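PDB 5MQR: beta-L-arabinobiosidase from Bacteroides thetaiotaomicron, which probably releases beta-L-arabinobiose from plant pectin glycans, and may also have exo-alpha-sialidase activity. Local coordinates for residues K1050-C1055 with D1071-R1076; K1081-F1086 with T1099-E1104. One frame throughout, in Å; residues are numbered along the deposited sequence.

Contact 1. Residues K1050-C1055 with D1071-R1076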
ATOM      1  N   LYS A1050      18.275  -7.132   2.182  1.00 32.47           N
ATOM      2  CA  LYS A1050      17.946  -8.295   2.987  1.00 29.95           C
ATOM      3  C   LYS A1050      16.539  -8.776   2.615  1.00 27.98           C
ATOM      4  O   LYS A1050      16.371  -9.928   2.244  1.00 26.89           O
ATOM      5  CB  LYS A1050      18.029  -7.955   4.476  1.00 29.86           C
ATOM      6  CG  LYS A1050      17.634  -9.063   5.438  1.00 29.08           C
ATOM      7  CD  LYS A1050      18.371 -10.375   5.214  1.00 29.21           C
ATOM      8  CE  LYS A1050      19.857 -10.283   5.537  1.00 30.60           C
ATOM      9  NZ  LYS A1050      20.503 -11.629   5.394  1.00 31.39           N
ATOM     10  N   TRP A1051      15.559  -7.869   2.717  1.00 25.86           N
ATOM     11  CA  TRP A1051      14.148  -8.137   2.473  1.00 24.65           C
ATOM     12  C   TRP A1051      13.523  -7.176   1.427  1.00 24.28           C
ATOM     13  O   TRP A1051      13.597  -5.952   1.570  1.00 24.58           O
ATOM     14  CB  TRP A1051      13.353  -8.007   3.787  1.00 23.62           C
ATOM     15  CG  TRP A1051      13.662  -9.043   4.816  1.00 24.05           C
ATOM     16  CD1 TRP A1051      14.265 -10.271   4.621  1.00 24.01           C
ATOM     17  CD2 TRP A1051      13.333  -8.983   6.207  1.00 23.55           C
ATOM     18  NE1 TRP A1051      14.375 -10.931   5.812  1.00 23.66           N
ATOM     19  CE2 TRP A1051      13.807 -10.170   6.799  1.00 23.53           C
ATOM     20  CE3 TRP A1051      12.704  -8.027   7.015  1.00 23.41           C
ATOM     21  CZ2 TRP A1051      13.660 -10.433   8.163  1.00 23.33           C
ATOM     22  CZ3 TRP A1051      12.573  -8.282   8.368  1.00 23.25           C
ATOM     23  CH2 TRP A1051      13.038  -9.487   8.925  1.00 23.26           C
ATOM     24  N   ASP A1052      12.853  -7.730   0.419  1.00 24.09           N
ATOM     25  CA  ASP A1052      12.177  -6.912  -0.583  1.00 24.32           C
ATOM     26  C   ASP A1052      11.016  -6.124  -0.005  1.00 23.50           C
ATOM     27  O   ASP A1052      10.641  -5.098  -0.560  1.00 23.69           O
ATOM     28  CB  ASP A1052      11.642  -7.765  -1.727  1.00 25.04           C
ATOM     29  CG  ASP A1052      12.731  -8.320  -2.601  1.00 25.95           C
ATOM     30  OD1 ASP A1052      13.911  -7.893  -2.503  1.00 26.14           O
ATOM     31  OD2 ASP A1052      12.383  -9.189  -3.414  1.00 27.24           O
ATOM     32  N   TRP A1053      10.454  -6.593   1.105  1.00 22.60           N
ATOM     33  CA  TRP A1053       9.350  -5.888   1.735  1.00 22.01           C
ATOM     34  C   TRP A1053       9.225  -6.293   3.162  1.00 21.41           C
ATOM     35  O   TRP A1053       9.667  -7.372   3.532  1.00 21.44           O
ATOM     36  CB  TRP A1053       8.027  -6.206   1.013  1.00 21.69           C
ATOM     37  CG  TRP A1053       7.818  -7.660   0.715  1.00 21.90           C
ATOM     38  CD1 TRP A1053       8.169  -8.335  -0.443  1.00 22.60           C
ATOM     39  CD2 TRP A1053       7.240  -8.632   1.580  1.00 22.03           C
ATOM     40  NE1 TRP A1053       7.835  -9.670  -0.331  1.00 22.54           N
ATOM     41  CE2 TRP A1053       7.260  -9.875   0.896  1.00 22.37           C
ATOM     42  CE3 TRP A1053       6.717  -8.583   2.881  1.00 22.17           C
ATOM     43  CZ2 TRP A1053       6.754 -11.055   1.467  1.00 22.81           C
ATOM     44  CZ3 TRP A1053       6.206  -9.758   3.448  1.00 22.65           C
ATOM     45  CH2 TRP A1053       6.236 -10.980   2.741  1.00 22.62           C
ATOM     46  N   PHE A1054       8.609  -5.428   3.957  1.00 20.75           N
ATOM     47  CA  PHE A1054       8.134  -5.818   5.290  1.00 20.76           C
ATOM     48  C   PHE A1054       7.179  -4.766   5.778  1.00 20.79           C
ATOM     49  O   PHE A1054       7.105  -3.674   5.204  1.00 20.70           O
ATOM     50  CB  PHE A1054       9.276  -6.010   6.313  1.00 21.00           C
ATOM     51  CG  PHE A1054      10.146  -4.798   6.510  1.00 21.42           C
ATOM     52  CD1 PHE A1054       9.761  -3.778   7.355  1.00 21.82           C
ATOM     53  CD2 PHE A1054      11.368  -4.693   5.861  1.00 22.03           C
ATOM     54  CE1 PHE A1054      10.569  -2.655   7.541  1.00 22.28           C
ATOM     55  CE2 PHE A1054      12.180  -3.575   6.032  1.00 22.52           C
ATOM     56  CZ  PHE A1054      11.780  -2.554   6.881  1.00 22.70           C
ATOM     57  N   CYS A1055       6.483  -5.062   6.864  1.00 20.72           N
ATOM     58  CA  CYS A1055       5.555  -4.086   7.403  1.00 20.82           C
ATOM     59  C   CYS A1055       5.257  -4.333   8.861  1.00 20.17           C
ATOM     60  O   CYS A1055       5.013  -5.456   9.262  1.00 19.63           O
ATOM     61  CB  CYS A1055       4.252  -4.122   6.591  1.00 21.00           C
ATOM     62  SG  CYS A1055       2.938  -3.097   7.267  1.00 21.79           S
ATOM     63  N   ASP A1071       8.940  -1.406   0.757  1.00 22.90           N
ATOM     64  CA  ASP A1071       8.478  -2.078  -0.469  1.00 23.12           C
ATOM     65  C   ASP A1071       9.415  -1.658  -1.566  1.00 24.26           C
ATOM     66  O   ASP A1071       9.260  -0.609  -2.183  1.00 23.63           O
ATOM     67  CB  ASP A1071       7.025  -1.702  -0.772  1.00 22.16           C
ATOM     68  CG  ASP A1071       6.331  -2.673  -1.739  1.00 21.94           C
ATOM     69  OD1 ASP A1071       7.013  -3.510  -2.405  1.00 21.45           O
ATOM     70  OD2 ASP A1071       5.070  -2.585  -1.843  1.00 20.99           O
ATOM     71  N   LYS A1072      10.427  -2.477  -1.775  1.00 26.37           N
ATOM     72  CA  LYS A1072      11.493  -2.143  -2.702  1.00 28.35           C
ATOM     73  C   LYS A1072      10.994  -1.933  -4.122  1.00 27.45           C
ATOM     74  O   LYS A1072      11.405  -0.990  -4.777  1.00 27.72           O
ATOM     75  CB  LYS A1072      12.527  -3.250  -2.714  1.00 30.37           C
ATOM     76  CG  LYS A1072      13.772  -2.928  -3.525  1.00 33.25           C
ATOM     77  CD  LYS A1072      14.537  -4.205  -3.840  1.00 34.90           C
ATOM     78  CE  LYS A1072      15.582  -3.959  -4.919  1.00 37.24           C
ATOM     79  NZ  LYS A1072      15.714  -5.189  -5.752  1.00 39.33           N
ATOM     80  N   ASN A1073      10.142  -2.840  -4.576  1.00 26.51           N
ATOM     81  CA  ASN A1073       9.658  -2.849  -5.952  1.00 26.95           C
ATOM     82  C   ASN A1073       8.242  -2.300  -6.121  1.00 26.25           C
ATOM     83  O   ASN A1073       7.778  -2.162  -7.251  1.00 25.72           O
ATOM     84  CB  ASN A1073       9.723  -4.291  -6.504  1.00 27.37           C
ATOM     85  CG  ASN A1073      11.132  -4.850  -6.510  1.00 27.83           C
ATOM     86  OD1 ASN A1073      11.363  -5.981  -6.104  1.00 29.64           O
ATOM     87  ND2 ASN A1073      12.075  -4.047  -6.926  1.00 28.01           N
ATOM     88  N   GLY A1074       7.560  -2.029  -5.002  1.00 26.01           N
ATOM     89  CA  GLY A1074       6.249  -1.393  -4.988  1.00 25.73           C
ATOM     90  C   GLY A1074       5.055  -2.312  -5.084  1.00 25.46           C
ATOM     91  O   GLY A1074       3.918  -1.830  -5.067  1.00 26.21           O
ATOM     92  N   ASP A1075       5.286  -3.618  -5.162  1.00 25.66           N
ATOM     93  CA  ASP A1075       4.213  -4.563  -5.489  1.00 27.12           C
ATOM     94  C   ASP A1075       3.665  -5.360  -4.300  1.00 26.46           C
ATOM     95  O   ASP A1075       2.695  -6.080  -4.449  1.00 25.85           O
ATOM     96  CB  ASP A1075       4.604  -5.509  -6.640  1.00 27.88           C
ATOM     97  CG  ASP A1075       5.781  -6.399  -6.300  1.00 29.79           C
ATOM     98  OD1 ASP A1075       6.694  -5.965  -5.540  1.00 30.36           O
ATOM     99  OD2 ASP A1075       5.796  -7.534  -6.818  1.00 31.37           O
ATOM    100  N   ARG A1076       4.249  -5.210  -3.122  1.00 25.85           N
ATOM    101  CA  ARG A1076       3.674  -5.870  -1.952  1.00 26.14           C
ATOM    102  C   ARG A1076       2.477  -5.107  -1.410  1.00 24.91           C
ATOM    103  O   ARG A1076       1.485  -5.729  -1.058  1.00 25.66           O
ATOM    104  CB  ARG A1076       4.733  -6.067  -0.832  1.00 26.33           C
ATOM    105  CG  ARG A1076       4.231  -6.825   0.391  1.00 25.96           C
ATOM    106  CD  ARG A1076       3.938  -8.268   0.066  1.00 25.57           C
ATOM    107  NE  ARG A1076       3.511  -9.057   1.221  1.00 25.45           N
ATOM    108  CZ  ARG A1076       3.181 -10.349   1.143  1.00 24.93           C
ATOM    109  NH1 ARG A1076       3.267 -11.001  -0.026  1.00 25.05           N
ATOM    110  NH2 ARG A1076       2.798 -11.007   2.227  1.00 24.01           N
TER
HETATM  111  O   HOH W   1       9.105  -5.137  -2.891  1.00 27.99           O

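Contact 2. Residues K1081-F1086 with T1099-E1104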
ATOM      1  N   LYS A1081       7.140   2.866  -3.914  1.00 28.36           N
ATOM      2  CA  LYS A1081       8.360   2.199  -3.528  1.00 28.69           C
ATOM      3  C   LYS A1081       8.988   2.864  -2.304  1.00 28.00           C
ATOM      4  O   LYS A1081       8.743   4.024  -2.014  1.00 27.50           O
ATOM      5  CB  LYS A1081       9.350   2.215  -4.670  1.00 30.34           C
ATOM      6  CG  LYS A1081       8.859   1.485  -5.899  1.00 32.31           C
ATOM      7  CD  LYS A1081       9.997   1.372  -6.908  1.00 34.44           C
ATOM      8  CE  LYS A1081       9.547   0.806  -8.238  1.00 35.85           C
ATOM      9  NZ  LYS A1081      10.741   0.551  -9.117  1.00 38.21           N
ATOM     10  N   GLY A1082       9.799   2.102  -1.593  1.00 27.19           N
ATOM     11  CA  GLY A1082      10.601   2.622  -0.504  1.00 27.01           C
ATOM     12  C   GLY A1082      10.008   2.429   0.881  1.00 26.02           C
ATOM     13  O   GLY A1082       9.141   1.572   1.097  1.00 25.75           O
ATOM     14  N   LEU A1083      10.509   3.240   1.805  1.00 25.26           N
ATOM     15  CA  LEU A1083      10.201   3.152   3.209  1.00 25.42           C
ATOM     16  C   LEU A1083       9.143   4.190   3.528  1.00 25.06           C
ATOM     17  O   LEU A1083       9.357   5.352   3.270  1.00 25.35           O
ATOM     18  CB  LEU A1083      11.472   3.445   4.032  1.00 25.78           C
ATOM     19  CG  LEU A1083      11.331   3.481   5.553  1.00 25.64           C
ATOM     20  CD1 LEU A1083      10.871   2.128   6.096  1.00 25.30           C
ATOM     21  CD2 LEU A1083      12.650   3.925   6.187  1.00 26.25           C
ATOM     22  N   ARG A1084       8.028   3.787   4.124  1.00 25.11           N
ATOM     23  CA  ARG A1084       6.935   4.724   4.388  1.00 25.78           C
ATOM     24  C   ARG A1084       6.369   4.550   5.769  1.00 25.03           C
ATOM     25  O   ARG A1084       6.310   3.444   6.288  1.00 25.23           O
ATOM     26  CB  ARG A1084       5.810   4.532   3.380  1.00 26.29           C
ATOM     27  CG  ARG A1084       6.135   5.152   2.053  1.00 27.67           C
ATOM     28  CD  ARG A1084       5.103   4.839   0.968  1.00 28.81           C
ATOM     29  NE  ARG A1084       5.776   4.925  -0.326  1.00 29.83           N
ATOM     30  CZ  ARG A1084       5.809   5.995  -1.102  1.00 30.84           C
ATOM     31  NH1 ARG A1084       5.128   7.078  -0.780  1.00 31.68           N
ATOM     32  NH2 ARG A1084       6.499   5.963  -2.229  1.00 31.07           N
ATOM     33  N   ILE A1085       5.943   5.662   6.335  1.00 24.80           N
ATOM     34  CA  ILE A1085       5.280   5.712   7.626  1.00 24.75           C
ATOM     35  C   ILE A1085       3.870   6.224   7.390  1.00 24.69           C
ATOM     36  O   ILE A1085       3.698   7.230   6.699  1.00 24.14           O
ATOM     37  CB  ILE A1085       5.963   6.696   8.571  1.00 24.89           C
ATOM     38  CG1 ILE A1085       7.388   6.217   8.852  1.00 25.63           C
ATOM     39  CG2 ILE A1085       5.164   6.853   9.878  1.00 24.77           C
ATOM     40  CD1 ILE A1085       8.250   7.254   9.542  1.00 26.06           C
ATOM     41  N   PHE A1086       2.882   5.547   7.980  1.00 24.18           N
ATOM     42  CA  PHE A1086       1.512   6.017   7.946  1.00 24.45           C
ATOM     43  C   PHE A1086       1.036   6.291   9.368  1.00 24.31           C
ATOM     44  O   PHE A1086       1.382   5.575  10.298  1.00 22.98           O
ATOM     45  CB  PHE A1086       0.579   5.018   7.244  1.00 24.44           C
ATOM     46  CG  PHE A1086       0.896   4.796   5.781  1.00 25.11           C
ATOM     47  CD1 PHE A1086       1.979   4.010   5.395  1.00 25.15           C
ATOM     48  CD2 PHE A1086       0.082   5.344   4.775  1.00 25.68           C
ATOM     49  CE1 PHE A1086       2.279   3.798   4.047  1.00 25.37           C
ATOM     50  CE2 PHE A1086       0.379   5.147   3.421  1.00 25.66           C
ATOM     51  CZ  PHE A1086       1.477   4.359   3.055  1.00 25.60           C
ATOM     52  N   THR A1099      16.820   3.751   5.851  1.00 28.84           N
ATOM     53  CA  THR A1099      17.704   4.757   6.424  1.00 29.55           C
ATOM     54  C   THR A1099      16.847   5.486   7.455  1.00 29.64           C
ATOM     55  O   THR A1099      15.642   5.230   7.541  1.00 28.76           O
ATOM     56  CB  THR A1099      18.307   5.699   5.338  1.00 29.85           C
ATOM     57  OG1 THR A1099      19.276   6.565   5.930  1.00 30.87           O
ATOM     58  CG2 THR A1099      17.245   6.559   4.658  1.00 29.89           C
ATOM     59  N   ARG A1100      17.457   6.339   8.268  1.00 30.07           N
ATOM     60  CA  ARG A1100      16.694   7.107   9.253  1.00 31.21           C
ATOM     61  C   ARG A1100      15.624   8.027   8.582  1.00 30.70           C
ATOM     62  O   ARG A1100      15.912   8.758   7.650  1.00 31.08           O
ATOM     63  CB  ARG A1100      17.631   7.941  10.130  1.00 32.30           C
ATOM     64  CG  ARG A1100      16.915   8.670  11.238  1.00 34.02           C
ATOM     65  CD  ARG A1100      17.836   9.549  12.055  1.00 36.73           C
ATOM     66  NE  ARG A1100      18.512   8.766  13.082  1.00 38.96           N
ATOM     67  CZ  ARG A1100      19.838   8.618  13.230  1.00 41.40           C
ATOM     68  NH1 ARG A1100      20.717   9.217  12.417  1.00 42.73           N
ATOM     69  NH2 ARG A1100      20.299   7.860  14.236  1.00 40.46           N
ATOM     70  N   LEU A1101      14.406   7.989   9.087  1.00 31.02           N
ATOM     71  CA  LEU A1101      13.314   8.803   8.582  1.00 31.58           C
ATOM     72  C   LEU A1101      12.588   9.402   9.778  1.00 32.93           C
ATOM     73  O   LEU A1101      12.150   8.672  10.675  1.00 32.81           O
ATOM     74  CB  LEU A1101      12.375   7.947   7.739  1.00 30.63           C
ATOM     75  CG  LEU A1101      11.087   8.600   7.227  1.00 30.96           C
ATOM     76  CD1 LEU A1101      11.361   9.851   6.388  1.00 31.15           C
ATOM     77  CD2 LEU A1101      10.285   7.574   6.431  1.00 30.42           C
ATOM     78  N   VAL A1102      12.496  10.733   9.780  1.00 35.10           N
ATOM     79  CA  VAL A1102      11.956  11.523  10.869  1.00 36.41           C
ATOM     80  C   VAL A1102      10.803  12.350  10.316  1.00 38.15           C
ATOM     81  O   VAL A1102      10.981  13.087   9.359  1.00 41.06           O
ATOM     82  CB  VAL A1102      13.040  12.450  11.452  1.00 37.49           C
ATOM     83  CG1 VAL A1102      12.445  13.479  12.404  1.00 38.02           C
ATOM     84  CG2 VAL A1102      14.108  11.632  12.170  1.00 37.21           C
ATOM     85  N   CYS A1103       9.631  12.222  10.916  1.00 38.71           N
ATOM     86  CA  CYS A1103       8.462  12.991  10.543  1.00 39.88           C
ATOM     87  C   CYS A1103       8.141  13.941  11.663  1.00 40.53           C
ATOM     88  O   CYS A1103       7.591  13.529  12.691  1.00 37.71           O
ATOM     89  CB  CYS A1103       7.284  12.050  10.325  1.00 40.80           C
ATOM     90  SG  CYS A1103       7.661  10.810   9.086  1.00 44.76           S
ATOM     91  N   GLU A1104       8.487  15.210  11.477  1.00 44.33           N
ATOM     92  CA  GLU A1104       8.319  16.203  12.540  1.00 47.60           C
ATOM     93  C   GLU A1104       6.875  16.561  12.739  1.00 46.61           C
ATOM     94  O   GLU A1104       6.148  16.732  11.782  1.00 44.67           O
ATOM     95  CB  GLU A1104       9.122  17.456  12.260  1.00 51.86           C
ATOM     96  CG  GLU A1104      10.616  17.174  12.216  1.00 55.62           C
ATOM     97  CD  GLU A1104      11.469  18.266  12.835  1.00 61.71           C
ATOM     98  OE1 GLU A1104      10.923  19.230  13.442  1.00 65.08           O
ATOM     99  OE2 GLU A1104      12.714  18.145  12.711  1.00 65.01           O
TER

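Contact 1. Residues K1050-C1055 with D1071-R1076
Arg1076 lies flat over one face of the Trp1053 indole, the guanidinium and ring planes only 11° apart. Its CZ stands 3.7 Å from the centroid of the six-membered ring of Trp1053, a cation-pi contact, while Arg1076 CD sits 3.8 Å above the centroid of the five-membered ring of Trp1053 as a CH-pi donor, so the whole bicycle is spanned. A bend at chi2 (68°) of Arg1076, in a chain that is otherwise extended, lays it along the ring. Without the indole, as with an alanine here, the arginine is likely to lose its flat platform and swing more freely, leaving the guanidinium to its polar partners, among them Glu662. One residue before Trp1053, Asp1052 O accepts a nearly straight hydrogen bond from Lys1072 N (2.9 Å, 172°). A water bridges the turn: it lies within hydrogen-bonding distance of Asp1052 O and Asp1071 OD1 and accepts from Asn1073 N. The Asp1071 carboxylate takes weak bonds from Gly1074 N and Arg1076 N, and its OD2 is also bonded by Tyr1077 N. Trp1053 and Asp1071 form an antiparallel non-hydrogen-bonded pair, their side chains on one face of the sheet. The contact thus joins the start of strand 1053-1061 to the loop following strand 1064-1071, and Arg1076 reaches across to the edge strand 660-662 through a salt bridge with Glu662.

Contact 2. Residues K1081-F1086 with T1099-E1104
Leu1083 and Leu1101 both hold CG opposite their own backbone N (chi1 176° in Leu1083), sending each isobutyl group across the gap between the two strands, whereas Ile1085 sets CG1 beside its backbone N (chi1 -63°) and, with chi2 extended, carries CD1 out to the far side. Ile1085 CD1 meets Leu1101 CD2 at 3.7 Å, the two side chains tip to tip, and it also touches Cys1103 SG at 3.6 Å. Leu1101 CD2 lodges between the two aliphatic residues of the facing strand, with Leu1083 CG 4.3 Å from Leu1101 CD2. At the other end Leu1083 CD2 packs against the carbonyl of Thr1099, 3.5 Å from Thr1099 O. The interface is apolar, and its side chains alternate along both strands: Arg1084 and Val1102 leave the backbone away from the contact, and Arg1084 NH1 forms a salt bridge with Glu1091. The axes of strands 1082-1086 and 1101-1103 approach to 9.0 Å at 27°, a spacing for side-chain packing and not for backbone pairing. Ile1042 of strand 1040-1042, the sheet partner of 1101-1103, joins the same layer. Two sheets facing each other across an aliphatic core are characteristic of a beta sandwich, here in the C-terminal region related to glycoside hydrolase family 65.

In the fold
Both contacts reach the same five-stranded antiparallel sheet, with centres about 14 Å apart. Contact 1 joins strand 1053-1061 to the turn after strand 1064-1071; contact 2 starts from the next strand, 1082-1087, and packs it onto the two-stranded sheet of 1040-1042 and 1101-1103. Asp1071 is the connecting residue: its O lies 2.8 Å from Gly1082 N, a probable hydrogen bond that ties the two contacts through the backbone. Beside it, Lys1081 CD packs against Lys1072 O at 3.5 Å. Contact 1 lies at the surface, whereas contact 2 is buried between the two sheets. No residue of either contact binds the sodium or calcium ions of the structure.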